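Binary enterotoxin of Clostridium perfringens component a (Clostridium perfringens, PDB 5GTT) binds NAD+ and NADH and is the presumed ADP-ribosyltransferase component of a binary enterotoxin, which probably modifies actin as in related iota-like toxins. Local coordinates at residues Y93-E98 with D142-E147; G192-T197 with K205-L210; S222-G227 with A370-V375; K329-T334 with D396-Y401. All coordinates share one frame; numbering follows the deposited sequence.

Overall arrangement
The chain holds two ADP-ribosyltransferase-like halves. Each half contains a five-stranded mixed sheet and a three-stranded antiparallel sheet, with the same strand orders in both. Interactions 1 and 2 lie in the first half, with centres about 12 Å apart, and both reach its five-stranded sheet. Interaction 1 closes along the chain before interaction 2 opens. Interactions 3 and 4 lie in the second half, about 28 Å apart between centres, and their segments alternate along the chain. Interaction 3 is about 37 Å, centre to centre, from interactions 1 and 2. Interactions 3 and 4 belong to the half that binds NAD+ and NADH, while interactions 1 and 2 are structural packing away from those sites.

Interaction 1 of 4, residues Y93-E98 with D142-E147; sequences YVYYYE and DVTMTE
Y95 and T144 form a single antiparallel bridge, a hydrogen-bonded pair with their CA atoms 5.1 Å apart. T144 N donates to Y95 O at 2.9 Å, nearly straight at 170° and in the carbonyl plane. Y95 N returns a bond to T144 O. Beyond T144 the chain turns and passes over the Y95 side chain. E147 N sits over the centre of the Y95 ring, 3.6 Å above its plane. T146 C lies over the same face, 3.4 Å from Y95 CD1. T144 O meets the edge of the ring in plane. The ring reaches these peptides because CG is anti to the carbonyl carbon of Y95 (chi1 -59°). On the other flank, V143 divides its methyls between two residues. Its CG2 presses on V94 CB at 3.5 Å, a tight carbon contact, and the two valine side chains cross at about a right angle. Its CG1 touches Y96 CD1 at 3.6 Å. A water lies between Y93 O and M145 O.

The bridge links the outer strand 92-98 of the five-stranded sheet to the segment that carries strand 141-143, an outer strand of the three-stranded sheet. Y95 OH bonds to D11, and its ring stacks with H159 of strand 156-162. V143 packs on V180 and I182 of strand 179-182. M145 turns to helix 16-32, where it meets W22.

Interaction 2 of 4, residues G192-T197 with K205-L210; sequences GLSIVT and KVDADL
K205 faces S194 in an antiparallel hydrogen-bonded pair, and its side chain runs out across the line of the neighbouring strand, on the side of S194 and V196. CB starts the path, 3.7 Å from S194 OG. The chain is then fully extended, with CG anti to the backbone N (chi1 -166°). CD lies 3.7 Å from V196 CG1 and still near S194 OG. The lysine and V196 side chains cross obliquely. CE and NZ go on away from segment 192-197. The side chain also packs on H159 of strand 156-162.

The backbones hold this geometry. K205 N donates to S194 O at 2.8 Å, and S194 N to K205 O at 3.0 Å. K205 O is also approached by L193 CA, 3.3 Å away in a CA-H...O contact. The next hydrogen-bonded pair is G192 with D207. G192 N reaches D207 O from above the carbonyl plane, and the return bond from D207 N is weak, with an N-H...O angle of 130°. L193 and V206 lie on the other face. There L193 CD1 meets V206 CG2 only loosely, at 4.2 Å, and both pack on F126 of helix 120-130.

Cohesion of the hairpin 187-198 and 201-211 is here mainly backbone hydrogen bonding, with K205 CB and CD giving V196 an apolar contact. One polar side chain, D207, turns to the next strand: its OD1 bonds to H159 ND1, which may polarise that imidazole.

Interaction 3 of 4, residues S222-G227 with A370-V375; sequences SASQWG and AAYVSV
A water links S224 OG to Y372 OH, and its bond to S224 OG is 3.0 Å long. On the tyrosine side the water sits at the ring edge, in plane, but the separation is too short to be trusted in detail. The two hydroxyl oxygens, S224 OG and Y372 OH, are themselves 4.1 Å apart and do not bond directly.

The main contact is of ring on backbone. G227 CA lies over the centre of the Y372 ring, 3.5 Å from its centroid and 14° off the ring normal, as a CH-pi contact. G227 has no side chain, which lets the ring lie close against the helix. Y372 CG is anti to its own backbone N (chi1 -172°), and this extends the ring toward the helix. W226 adds an edge: its CZ3 meets Y372 CD2 at 4.2 Å, near the plane of the indole. V375 touches the same glycine. Its CG1 is 3.2 Å from G227 O, a tight approach. Y372 is the centre of an inverse gamma turn, and the chain then enters the short 3-10 segment 373-375.

The contact packs helix 220-236 against the outer strand 370-372 of the three-stranded sheet. A371 is backbone hydrogen-bonded to L386 of strand 384-387. Y372 also packs on Y383, within E382-Y383-E384, which matches the ExE motif of ADP-ribosyltransferases. E384 binds NAD+ and NADH, and its side chain is about 6 Å from that of Y372. S374 OG bonds to E384 N, so the 3-10 segment is tied to the backbone of this ligand-binding residue, at the start of strand 384-387.

Interaction 4 of 4, residues K329-T334 with D396-Y401; sequences KWLGKT and DNITEY
L331 leaves the end of helix 320-330 and comes alongside N397 of strand 392-403, with CA atoms 6.3 Å apart and no hydrogen bond between the segments. A type II turn from W330 to K333 starts on the last residue of the helix, closed by K333 N to W330 O at 3.1 Å. G332 takes the positive phi of that turn (76°).

Side chains make the contact. The CD1 methyl of L331 rests on the strand backbone, 3.7 Å from I398 N and 3.8 Å from N397 CA. It also touches I398 CG1. That CG1 lies anti to the carbonyl carbon (chi1 -60°), which sets I398 CD1 toward L331 N and W330 CB, 4.0 Å from the latter. N397 OD1 accepts a bent bond from I398 N (3.0 Å, 135°).

N397 ND2 bonds to D101 O and D396 O accepts from K129 NZ, so this end of the strand also meets the first half of the chain. The W330 side chain is about 9 Å from that of E305, which binds NAD+ and NADH. W330 meets F306 edge-to-face. I398 packs on F326 and on L414 of strand 411-420. Its side chain lies between helix 320-330 and the five-stranded sheet.

Interaction 1 of 4, residues Y93-E98 with D142-E147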
loop_
_atom_site.group_PDB
_atom_site.type_symbol
_atom_site.label_atom_id
_atom_site.label_comp_id
_atom_site.label_asym_id
_atom_site.label_seq_id
_atom_site.Cartn_x
_atom_site.Cartn_y
_atom_site.Cartn_z
ATOM N N TYR A 93 11.203 19.649 0.577
ATOM C CA TYR A 93 11.563 18.693 -0.460
ATOM C C TYR A 93 12.752 17.828 0.005
ATOM O O TYR A 93 13.718 18.338 0.563
ATOM C CB TYR A 93 11.899 19.422 -1.762
ATOM C CG TYR A 93 10.714 20.072 -2.464
ATOM C CD1 TYR A 93 10.245 21.322 -2.077
ATOM C CD2 TYR A 93 10.093 19.448 -3.538
ATOM C CE1 TYR A 93 9.159 21.932 -2.738
ATOM C CE2 TYR A 93 9.019 20.046 -4.201
ATOM C CZ TYR A 93 8.561 21.280 -3.796
ATOM O OH TYR A 93 7.497 21.852 -4.460
ATOM N N VAL A 94 12.672 16.518 -0.221
ATOM C CA VAL A 94 13.739 15.594 0.160
ATOM C C VAL A 94 14.118 14.716 -1.026
ATOM O O VAL A 94 13.409 14.676 -2.032
ATOM C CB VAL A 94 13.328 14.686 1.338
ATOM C CG1 VAL A 94 13.094 15.491 2.605
ATOM C CG2 VAL A 94 12.092 13.860 0.977
ATOM N N TYR A 95 15.219 13.987 -0.897
ATOM C CA TYR A 95 15.790 13.271 -2.035
ATOM C C TYR A 95 16.141 11.835 -1.709
ATOM O O TYR A 95 16.668 11.554 -0.634
ATOM C CB TYR A 95 17.054 13.983 -2.531
ATOM C CG TYR A 95 16.820 15.414 -2.972
ATOM C CD1 TYR A 95 16.688 16.434 -2.036
ATOM C CD2 TYR A 95 16.723 15.745 -4.320
ATOM C CE1 TYR A 95 16.463 17.736 -2.420
ATOM C CE2 TYR A 95 16.506 17.061 -4.722
ATOM C CZ TYR A 95 16.374 18.050 -3.763
ATOM O OH TYR A 95 16.155 19.359 -4.134
ATOM N N TYR A 96 15.899 10.924 -2.644
ATOM C CA TYR A 96 16.528 9.617 -2.500
ATOM C C TYR A 96 16.625 8.953 -3.854
ATOM O O TYR A 96 15.794 9.182 -4.706
ATOM C CB TYR A 96 15.770 8.729 -1.507
ATOM C CG TYR A 96 14.305 8.510 -1.816
ATOM C CD1 TYR A 96 13.356 9.451 -1.459
ATOM C CD2 TYR A 96 13.871 7.332 -2.420
ATOM C CE1 TYR A 96 12.005 9.245 -1.722
ATOM C CE2 TYR A 96 12.531 7.119 -2.684
ATOM C CZ TYR A 96 11.607 8.076 -2.329
ATOM O OH TYR A 96 10.275 7.880 -2.600
ATOM N N TYR A 97 17.684 8.184 -4.072
ATOM C CA TYR A 97 17.750 7.357 -5.274
ATOM C C TYR A 97 16.840 6.146 -5.109
ATOM O O TYR A 97 16.585 5.712 -3.988
ATOM C CB TYR A 97 19.189 6.933 -5.563
ATOM C CG TYR A 97 20.014 8.092 -6.071
ATOM C CD1 TYR A 97 19.870 8.549 -7.372
ATOM C CD2 TYR A 97 20.928 8.742 -5.242
ATOM C CE1 TYR A 97 20.623 9.619 -7.842
ATOM C CE2 TYR A 97 21.682 9.807 -5.699
ATOM C CZ TYR A 97 21.522 10.243 -6.998
ATOM O OH TYR A 97 22.261 11.301 -7.456
ATOM N N GLU A 98 16.352 5.611 -6.225
ATOM C CA GLU A 98 15.383 4.519 -6.199
ATOM C C GLU A 98 15.516 3.599 -7.427
ATOM O O GLU A 98 15.974 4.013 -8.513
ATOM C CB GLU A 98 13.960 5.088 -6.097
ATOM C CG GLU A 98 12.866 4.077 -5.864
ATOM C CD GLU A 98 13.046 3.338 -4.556
ATOM O OE1 GLU A 98 13.900 2.430 -4.495
ATOM O OE2 GLU A 98 12.349 3.685 -3.587
ATOM N N ASP A 142 13.871 6.860 5.334
ATOM C CA ASP A 142 14.911 7.836 5.601
ATOM C C ASP A 142 15.459 8.354 4.286
ATOM O O ASP A 142 15.704 7.581 3.361
ATOM C CB ASP A 142 16.019 7.239 6.457
ATOM C CG ASP A 142 16.582 5.973 5.875
ATOM O OD1 ASP A 142 16.043 4.886 6.174
ATOM O OD2 ASP A 142 17.562 6.068 5.113
ATOM N N VAL A 143 15.636 9.671 4.222
ATOM C CA VAL A 143 15.932 10.379 2.976
ATOM C C VAL A 143 16.997 11.445 3.222
ATOM O O VAL A 143 17.385 11.681 4.369
ATOM C CB VAL A 143 14.669 11.055 2.414
ATOM C CG1 VAL A 143 13.592 10.010 2.052
ATOM C CG2 VAL A 143 14.127 12.037 3.448
ATOM N N THR A 144 17.453 12.101 2.155
ATOM C CA THR A 144 18.484 13.135 2.272
ATOM C C THR A 144 17.892 14.534 2.056
ATOM O O THR A 144 16.846 14.690 1.420
ATOM C CB THR A 144 19.626 12.912 1.269
ATOM O OG1 THR A 144 19.151 13.180 -0.055
ATOM C CG2 THR A 144 20.136 11.479 1.337
ATOM N N MET A 145 18.567 15.547 2.586
ATOM C CA MET A 145 18.068 16.918 2.516
ATOM C C MET A 145 18.427 17.581 1.196
ATOM O O MET A 145 17.824 18.582 0.805
ATOM C CB MET A 145 18.624 17.746 3.675
ATOM C CG MET A 145 18.267 17.185 5.042
ATOM S SD MET A 145 18.853 18.246 6.355
ATOM C CE MET A 145 20.634 18.072 6.172
ATOM N N THR A 146 19.417 17.018 0.521
ATOM C CA THR A 146 19.966 17.636 -0.676
ATOM C C THR A 146 20.108 16.612 -1.781
ATOM O O THR A 146 20.098 15.406 -1.527
ATOM C CB THR A 146 21.340 18.287 -0.405
ATOM O OG1 THR A 146 22.215 17.341 0.230
ATOM C CG2 THR A 146 21.191 19.520 0.481
ATOM N N GLU A 147 20.216 17.103 -3.009
ATOM C CA GLU A 147 20.499 16.254 -4.149
ATOM C C GLU A 147 21.830 15.568 -3.880
ATOM O O GLU A 147 22.855 16.233 -3.735
ATOM C CB GLU A 147 20.540 17.074 -5.434
ATOM C CG GLU A 147 20.816 16.266 -6.678
ATOM C CD GLU A 147 21.082 17.149 -7.876
ATOM O OE1 GLU A 147 22.185 17.047 -8.460
ATOM O OE2 GLU A 147 20.193 17.955 -8.223
HETATM O O HOH W 1 15.747 20.212 0.730
#

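Interaction 2 of 4, residues G192-T197 with K205-L210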
loop_
_atom_site.group_PDB
_atom_site.type_symbol
_atom_site.label_atom_id
_atom_site.label_comp_id
_atom_site.label_asym_id
_atom_site.label_seq_id
_atom_site.Cartn_x
_atom_site.Cartn_y
_atom_site.Cartn_z
ATOM N N GLY A 192 5.567 14.937 -11.392
ATOM C CA GLY A 192 6.298 15.266 -12.594
ATOM C C GLY A 192 7.419 14.303 -12.899
ATOM O O GLY A 192 7.842 13.522 -12.041
ATOM N N LEU A 193 7.893 14.344 -14.137
ATOM C CA LEU A 193 8.989 13.473 -14.548
ATOM C C LEU A 193 9.933 14.185 -15.504
ATOM O O LEU A 193 9.491 14.873 -16.416
ATOM C CB LEU A 193 8.437 12.207 -15.198
ATOM C CG LEU A 193 9.407 11.233 -15.863
ATOM C CD1 LEU A 193 10.300 10.506 -14.839
ATOM C CD2 LEU A 193 8.610 10.237 -16.692
ATOM N N SER A 194 11.236 14.011 -15.304
ATOM C CA SER A 194 12.196 14.604 -16.219
ATOM C C SER A 194 13.482 13.788 -16.221
ATOM O O SER A 194 13.670 12.930 -15.367
ATOM C CB SER A 194 12.474 16.052 -15.829
ATOM O OG SER A 194 12.949 16.132 -14.496
ATOM N N ILE A 195 14.348 14.012 -17.194
ATOM C CA ILE A 195 15.677 13.406 -17.134
ATOM C C ILE A 195 16.641 14.470 -16.653
ATOM O O ILE A 195 16.600 15.599 -17.140
ATOM C CB ILE A 195 16.128 12.840 -18.498
ATOM C CG1 ILE A 195 15.270 11.624 -18.867
ATOM C CG2 ILE A 195 17.594 12.441 -18.461
ATOM C CD1 ILE A 195 15.449 11.137 -20.297
ATOM N N VAL A 196 17.480 14.131 -15.677
ATOM C CA VAL A 196 18.515 15.056 -15.223
ATOM C C VAL A 196 19.884 14.405 -15.345
ATOM O O VAL A 196 19.998 13.187 -15.258
ATOM C CB VAL A 196 18.289 15.512 -13.775
ATOM C CG1 VAL A 196 16.950 16.239 -13.659
ATOM C CG2 VAL A 196 18.346 14.314 -12.807
ATOM N N THR A 197 20.919 15.213 -15.568
ATOM C CA THR A 197 22.280 14.680 -15.626
ATOM C C THR A 197 23.074 15.077 -14.389
ATOM O O THR A 197 23.242 16.263 -14.094
ATOM C CB THR A 197 23.015 15.149 -16.881
ATOM O OG1 THR A 197 22.303 14.693 -18.037
ATOM C CG2 THR A 197 24.429 14.580 -16.915
ATOM N N LYS A 205 14.244 11.661 -12.934
ATOM C CA LYS A 205 13.779 12.413 -11.785
ATOM C C LYS A 205 12.259 12.337 -11.690
ATOM O O LYS A 205 11.536 12.854 -12.551
ATOM C CB LYS A 205 14.241 13.868 -11.883
ATOM C CG LYS A 205 14.118 14.673 -10.597
ATOM C CD LYS A 205 14.628 16.115 -10.805
ATOM C CE LYS A 205 14.340 17.005 -9.598
ATOM N NZ LYS A 205 14.914 18.386 -9.724
ATOM N N VAL A 206 11.799 11.669 -10.643
ATOM C CA VAL A 206 10.381 11.615 -10.308
ATOM C C VAL A 206 10.099 12.649 -9.248
ATOM O O VAL A 206 10.488 12.493 -8.086
ATOM C CB VAL A 206 9.967 10.223 -9.796
ATOM C CG1 VAL A 206 8.500 10.225 -9.241
ATOM C CG2 VAL A 206 10.164 9.212 -10.894
ATOM N N ASP A 207 9.469 13.737 -9.660
ATOM C CA ASP A 207 8.864 14.634 -8.704
ATOM C C ASP A 207 7.584 13.989 -8.200
ATOM O O ASP A 207 6.767 13.497 -8.996
ATOM C CB ASP A 207 8.605 15.993 -9.337
ATOM C CG ASP A 207 9.891 16.616 -9.847
ATOM O OD1 ASP A 207 10.699 17.032 -8.996
ATOM O OD2 ASP A 207 10.119 16.643 -11.078
ATOM N N ALA A 208 7.426 13.974 -6.881
ATOM C CA ALA A 208 6.211 13.425 -6.277
ATOM C C ALA A 208 5.801 14.184 -5.025
ATOM O O ALA A 208 6.605 14.887 -4.426
ATOM C CB ALA A 208 6.409 11.951 -5.944
ATOM N N ASP A 209 4.537 14.027 -4.640
ATOM C CA ASP A 209 4.051 14.488 -3.343
ATOM C C ASP A 209 3.890 13.316 -2.378
ATOM O O ASP A 209 3.425 12.235 -2.761
ATOM C CB ASP A 209 2.688 15.175 -3.451
ATOM C CG ASP A 209 2.740 16.544 -4.077
ATOM O OD1 ASP A 209 3.827 17.151 -4.249
ATOM O OD2 ASP A 209 1.641 17.022 -4.382
ATOM N N LEU A 210 4.244 13.536 -1.119
ATOM C CA LEU A 210 3.872 12.595 -0.071
ATOM C C LEU A 210 2.454 12.919 0.365
ATOM O O LEU A 210 2.174 14.042 0.781
ATOM C CB LEU A 210 4.824 12.687 1.115
ATOM C CG LEU A 210 4.710 11.529 2.102
ATOM C CD1 LEU A 210 5.577 10.362 1.620
ATOM C CD2 LEU A 210 5.120 11.980 3.495
#

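Interaction 3 of 4, residues S222-G227 with A370-V375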
loop_
_atom_site.group_PDB
_atom_site.type_symbol
_atom_site.label_atom_id
_atom_site.label_comp_id
_atom_site.label_asym_id
_atom_site.label_seq_id
_atom_site.Cartn_x
_atom_site.Cartn_y
_atom_site.Cartn_z
ATOM N N SER A 222 -11.104 2.351 14.547
ATOM C CA SER A 222 -11.296 3.381 13.530
ATOM C C SER A 222 -12.058 2.843 12.332
ATOM O O SER A 222 -12.949 3.518 11.793
ATOM C CB SER A 222 -9.954 3.951 13.054
ATOM O OG SER A 222 -9.290 4.658 14.087
ATOM N N ALA A 223 -11.709 1.628 11.912
ATOM C CA ALA A 223 -12.348 1.047 10.732
ATOM C C ALA A 223 -13.847 0.857 10.969
ATOM O O ALA A 223 -14.682 1.148 10.102
ATOM C CB ALA A 223 -11.701 -0.265 10.376
ATOM N N SER A 224 -14.184 0.369 12.154
ATOM C CA SER A 224 -15.578 0.157 12.477
ATOM C C SER A 224 -16.323 1.474 12.537
ATOM O O SER A 224 -17.403 1.602 11.967
ATOM C CB SER A 224 -15.720 -0.591 13.799
ATOM O OG SER A 224 -15.774 -1.978 13.551
ATOM N N GLN A 225 -15.755 2.449 13.236
ATOM C CA GLN A 225 -16.413 3.745 13.333
ATOM C C GLN A 225 -16.668 4.332 11.944
ATOM O O GLN A 225 -17.746 4.863 11.686
ATOM C CB GLN A 225 -15.584 4.697 14.198
ATOM C CG GLN A 225 -15.557 4.279 15.663
ATOM C CD GLN A 225 -14.634 5.128 16.518
ATOM O OE1 GLN A 225 -13.691 5.744 16.014
ATOM N NE2 GLN A 225 -14.889 5.148 17.826
ATOM N N TRP A 226 -15.691 4.207 11.050
ATOM C CA TRP A 226 -15.811 4.735 9.690
ATOM C C TRP A 226 -16.916 4.023 8.916
ATOM O O TRP A 226 -17.736 4.668 8.245
ATOM C CB TRP A 226 -14.483 4.606 8.936
ATOM C CG TRP A 226 -14.535 5.152 7.540
ATOM C CD1 TRP A 226 -14.264 6.432 7.146
ATOM C CD2 TRP A 226 -14.896 4.434 6.350
ATOM N NE1 TRP A 226 -14.431 6.557 5.783
ATOM C CE2 TRP A 226 -14.820 5.346 5.272
ATOM C CE3 TRP A 226 -15.272 3.106 6.090
ATOM C CZ2 TRP A 226 -15.112 4.981 3.958
ATOM C CZ3 TRP A 226 -15.557 2.742 4.781
ATOM C CH2 TRP A 226 -15.476 3.685 3.728
ATOM N N GLY A 227 -16.939 2.695 9.022
ATOM C CA GLY A 227 -17.924 1.895 8.322
ATOM C C GLY A 227 -19.336 2.205 8.791
ATOM O O GLY A 227 -20.250 2.376 7.976
ATOM N N ALA A 370 -19.569 0.601 -4.087
ATOM C CA ALA A 370 -19.173 -0.384 -3.103
ATOM C C ALA A 370 -19.803 0.047 -1.794
ATOM O O ALA A 370 -20.191 1.207 -1.664
ATOM C CB ALA A 370 -17.636 -0.457 -2.994
ATOM N N ALA A 371 -19.915 -0.857 -0.825
ATOM C CA ALA A 371 -20.492 -0.475 0.459
ATOM C C ALA A 371 -19.811 -1.218 1.589
ATOM O O ALA A 371 -19.320 -2.331 1.406
ATOM C CB ALA A 371 -22.001 -0.743 0.483
ATOM N N TYR A 372 -19.777 -0.597 2.759
ATOM C CA TYR A 372 -19.293 -1.281 3.946
ATOM C C TYR A 372 -20.425 -2.161 4.470
ATOM O O TYR A 372 -21.237 -1.712 5.275
ATOM C CB TYR A 372 -18.835 -0.271 4.999
ATOM C CG TYR A 372 -18.123 -0.870 6.202
ATOM C CD1 TYR A 372 -18.834 -1.272 7.318
ATOM C CD2 TYR A 372 -16.740 -0.996 6.228
ATOM C CE1 TYR A 372 -18.201 -1.804 8.426
ATOM C CE2 TYR A 372 -16.092 -1.531 7.331
ATOM C CZ TYR A 372 -16.830 -1.933 8.431
ATOM O OH TYR A 372 -16.200 -2.463 9.537
ATOM N N VAL A 373 -20.481 -3.411 4.006
ATOM C CA VAL A 373 -21.629 -4.289 4.275
ATOM C C VAL A 373 -21.587 -4.855 5.688
ATOM O O VAL A 373 -22.521 -5.527 6.132
ATOM C CB VAL A 373 -21.696 -5.451 3.246
ATOM C CG1 VAL A 373 -22.061 -4.925 1.863
ATOM C CG2 VAL A 373 -20.352 -6.167 3.165
ATOM N N SER A 374 -20.500 -4.578 6.401
ATOM C CA SER A 374 -20.350 -5.064 7.760
ATOM C C SER A 374 -21.050 -4.191 8.788
ATOM O O SER A 374 -20.942 -4.437 9.990
ATOM C CB SER A 374 -18.868 -5.202 8.113
ATOM O OG SER A 374 -18.423 -6.496 7.777
ATOM N N VAL A 375 -21.785 -3.185 8.324
ATOM C CA VAL A 375 -22.734 -2.511 9.198
ATOM C C VAL A 375 -23.896 -3.450 9.514
ATOM O O VAL A 375 -24.547 -3.313 10.550
ATOM C CB VAL A 375 -23.277 -1.215 8.576
ATOM C CG1 VAL A 375 -22.168 -0.186 8.491
ATOM C CG2 VAL A 375 -23.875 -1.483 7.195
HETATM O O HOH W 2 -17.421 -3.270 11.448
#

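Interaction 4 of 4, residues K329-T334 with D396-Y401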
loop_
_atom_site.group_PDB
_atom_site.type_symbol
_atom_site.label_atom_id
_atom_site.label_comp_id
_atom_site.label_asym_id
_atom_site.label_seq_id
_atom_site.Cartn_x
_atom_site.Cartn_y
_atom_site.Cartn_z
ATOM N N LYS A 329 4.663 -11.801 -15.400
ATOM C CA LYS A 329 3.355 -12.073 -15.977
ATOM C C LYS A 329 2.333 -10.974 -15.686
ATOM O O LYS A 329 1.635 -10.511 -16.590
ATOM C CB LYS A 329 2.832 -13.419 -15.461
ATOM C CG LYS A 329 1.601 -13.932 -16.186
ATOM C CD LYS A 329 1.215 -15.314 -15.677
ATOM C CE LYS A 329 0.138 -15.948 -16.546
ATOM N NZ LYS A 329 0.593 -16.093 -17.963
ATOM N N TRP A 330 2.251 -10.544 -14.432
ATOM C CA TRP A 330 1.102 -9.738 -14.009
ATOM C C TRP A 330 1.380 -8.260 -13.733
ATOM O O TRP A 330 0.445 -7.466 -13.618
ATOM C CB TRP A 330 0.476 -10.360 -12.758
ATOM C CG TRP A 330 -0.067 -11.713 -13.001
ATOM C CD1 TRP A 330 0.408 -12.894 -12.498
ATOM C CD2 TRP A 330 -1.182 -12.048 -13.830
ATOM N NE1 TRP A 330 -0.353 -13.938 -12.957
ATOM C CE2 TRP A 330 -1.336 -13.447 -13.776
ATOM C CE3 TRP A 330 -2.067 -11.298 -14.614
ATOM C CZ2 TRP A 330 -2.343 -14.114 -14.474
ATOM C CZ3 TRP A 330 -3.062 -11.959 -15.305
ATOM C CH2 TRP A 330 -3.193 -13.354 -15.232
ATOM N N LEU A 331 2.647 -7.884 -13.608
ATOM C CA LEU A 331 2.969 -6.500 -13.294
ATOM C C LEU A 331 2.410 -5.583 -14.377
ATOM O O LEU A 331 2.616 -5.833 -15.563
ATOM C CB LEU A 331 4.477 -6.319 -13.170
ATOM C CG LEU A 331 5.023 -5.251 -12.231
ATOM C CD1 LEU A 331 4.367 -5.354 -10.870
ATOM C CD2 LEU A 331 6.533 -5.408 -12.114
ATOM N N GLY A 332 1.680 -4.549 -13.965
ATOM C CA GLY A 332 1.143 -3.559 -14.885
ATOM C C GLY A 332 -0.069 -3.989 -15.690
ATOM O O GLY A 332 -0.520 -3.261 -16.581
ATOM N N LYS A 333 -0.620 -5.158 -15.384
ATOM C CA LYS A 333 -1.728 -5.671 -16.181
ATOM C C LYS A 333 -3.061 -5.208 -15.628
ATOM O O LYS A 333 -3.194 -4.917 -14.431
ATOM C CB LYS A 333 -1.702 -7.202 -16.251
ATOM C CG LYS A 333 -0.517 -7.787 -17.010
ATOM C CD LYS A 333 -0.373 -7.173 -18.390
ATOM C CE LYS A 333 0.635 -7.929 -19.226
ATOM N NZ LYS A 333 1.993 -7.830 -18.643
ATOM N N THR A 334 -4.043 -5.119 -16.523
ATOM C CA THR A 334 -5.411 -4.836 -16.133
ATOM C C THR A 334 -6.215 -6.125 -16.036
ATOM O O THR A 334 -6.291 -6.903 -16.983
ATOM C CB THR A 334 -6.096 -3.872 -17.119
ATOM O OG1 THR A 334 -5.398 -2.622 -17.117
ATOM C CG2 THR A 334 -7.553 -3.637 -16.709
ATOM N N ASP A 396 -0.375 -2.313 -9.852
ATOM C CA ASP A 396 0.617 -1.260 -9.705
ATOM C C ASP A 396 1.940 -1.817 -9.227
ATOM O O ASP A 396 3.016 -1.356 -9.631
ATOM C CB ASP A 396 0.130 -0.208 -8.715
ATOM C CG ASP A 396 -1.219 0.351 -9.088
ATOM O OD1 ASP A 396 -1.393 0.649 -10.288
ATOM O OD2 ASP A 396 -2.090 0.482 -8.190
ATOM N N ASN A 397 1.867 -2.807 -8.346
ATOM C CA ASN A 397 3.106 -3.418 -7.854
ATOM C C ASN A 397 2.838 -4.797 -7.265
ATOM O O ASN A 397 1.708 -5.105 -6.907
ATOM C CB ASN A 397 3.770 -2.519 -6.808
ATOM C CG ASN A 397 5.285 -2.567 -6.864
ATOM O OD1 ASN A 397 5.879 -3.443 -7.498
ATOM N ND2 ASN A 397 5.922 -1.626 -6.186
ATOM N N ILE A 398 3.884 -5.613 -7.194
ATOM C CA ILE A 398 3.853 -6.943 -6.596
ATOM C C ILE A 398 5.092 -7.039 -5.709
ATOM O O ILE A 398 6.217 -6.932 -6.200
ATOM C CB ILE A 398 3.859 -8.043 -7.673
ATOM C CG1 ILE A 398 2.629 -7.905 -8.577
ATOM C CG2 ILE A 398 3.916 -9.430 -7.050
ATOM C CD1 ILE A 398 2.683 -8.764 -9.818
ATOM N N THR A 399 4.880 -7.196 -4.405
ATOM C CA THR A 399 5.965 -7.147 -3.426
ATOM C C THR A 399 5.927 -8.366 -2.510
ATOM O O THR A 399 4.926 -8.609 -1.843
ATOM C CB THR A 399 5.872 -5.872 -2.572
ATOM O OG1 THR A 399 5.692 -4.744 -3.432
ATOM C CG2 THR A 399 7.121 -5.690 -1.749
ATOM N N GLU A 400 6.998 -9.149 -2.471
ATOM C CA GLU A 400 6.958 -10.349 -1.651
ATOM C C GLU A 400 7.369 -10.064 -0.209
ATOM O O GLU A 400 8.118 -9.123 0.068
ATOM C CB GLU A 400 7.850 -11.449 -2.245
ATOM C CG GLU A 400 9.333 -11.189 -2.154
ATOM C CD GLU A 400 9.880 -10.462 -3.376
ATOM O OE1 GLU A 400 9.103 -9.759 -4.063
ATOM O OE2 GLU A 400 11.088 -10.595 -3.656
ATOM N N TYR A 401 6.871 -10.886 0.709
ATOM C CA TYR A 401 7.362 -10.887 2.088
ATOM C C TYR A 401 7.211 -12.299 2.630
ATOM O O TYR A 401 6.369 -13.042 2.150
ATOM C CB TYR A 401 6.599 -9.870 2.953
ATOM C CG TYR A 401 5.376 -10.405 3.674
ATOM C CD1 TYR A 401 4.116 -10.387 3.072
ATOM C CD2 TYR A 401 5.476 -10.897 4.969
ATOM C CE1 TYR A 401 3.002 -10.864 3.740
ATOM C CE2 TYR A 401 4.375 -11.376 5.640
ATOM C CZ TYR A 401 3.140 -11.360 5.027
ATOM O OH TYR A 401 2.041 -11.841 5.713
#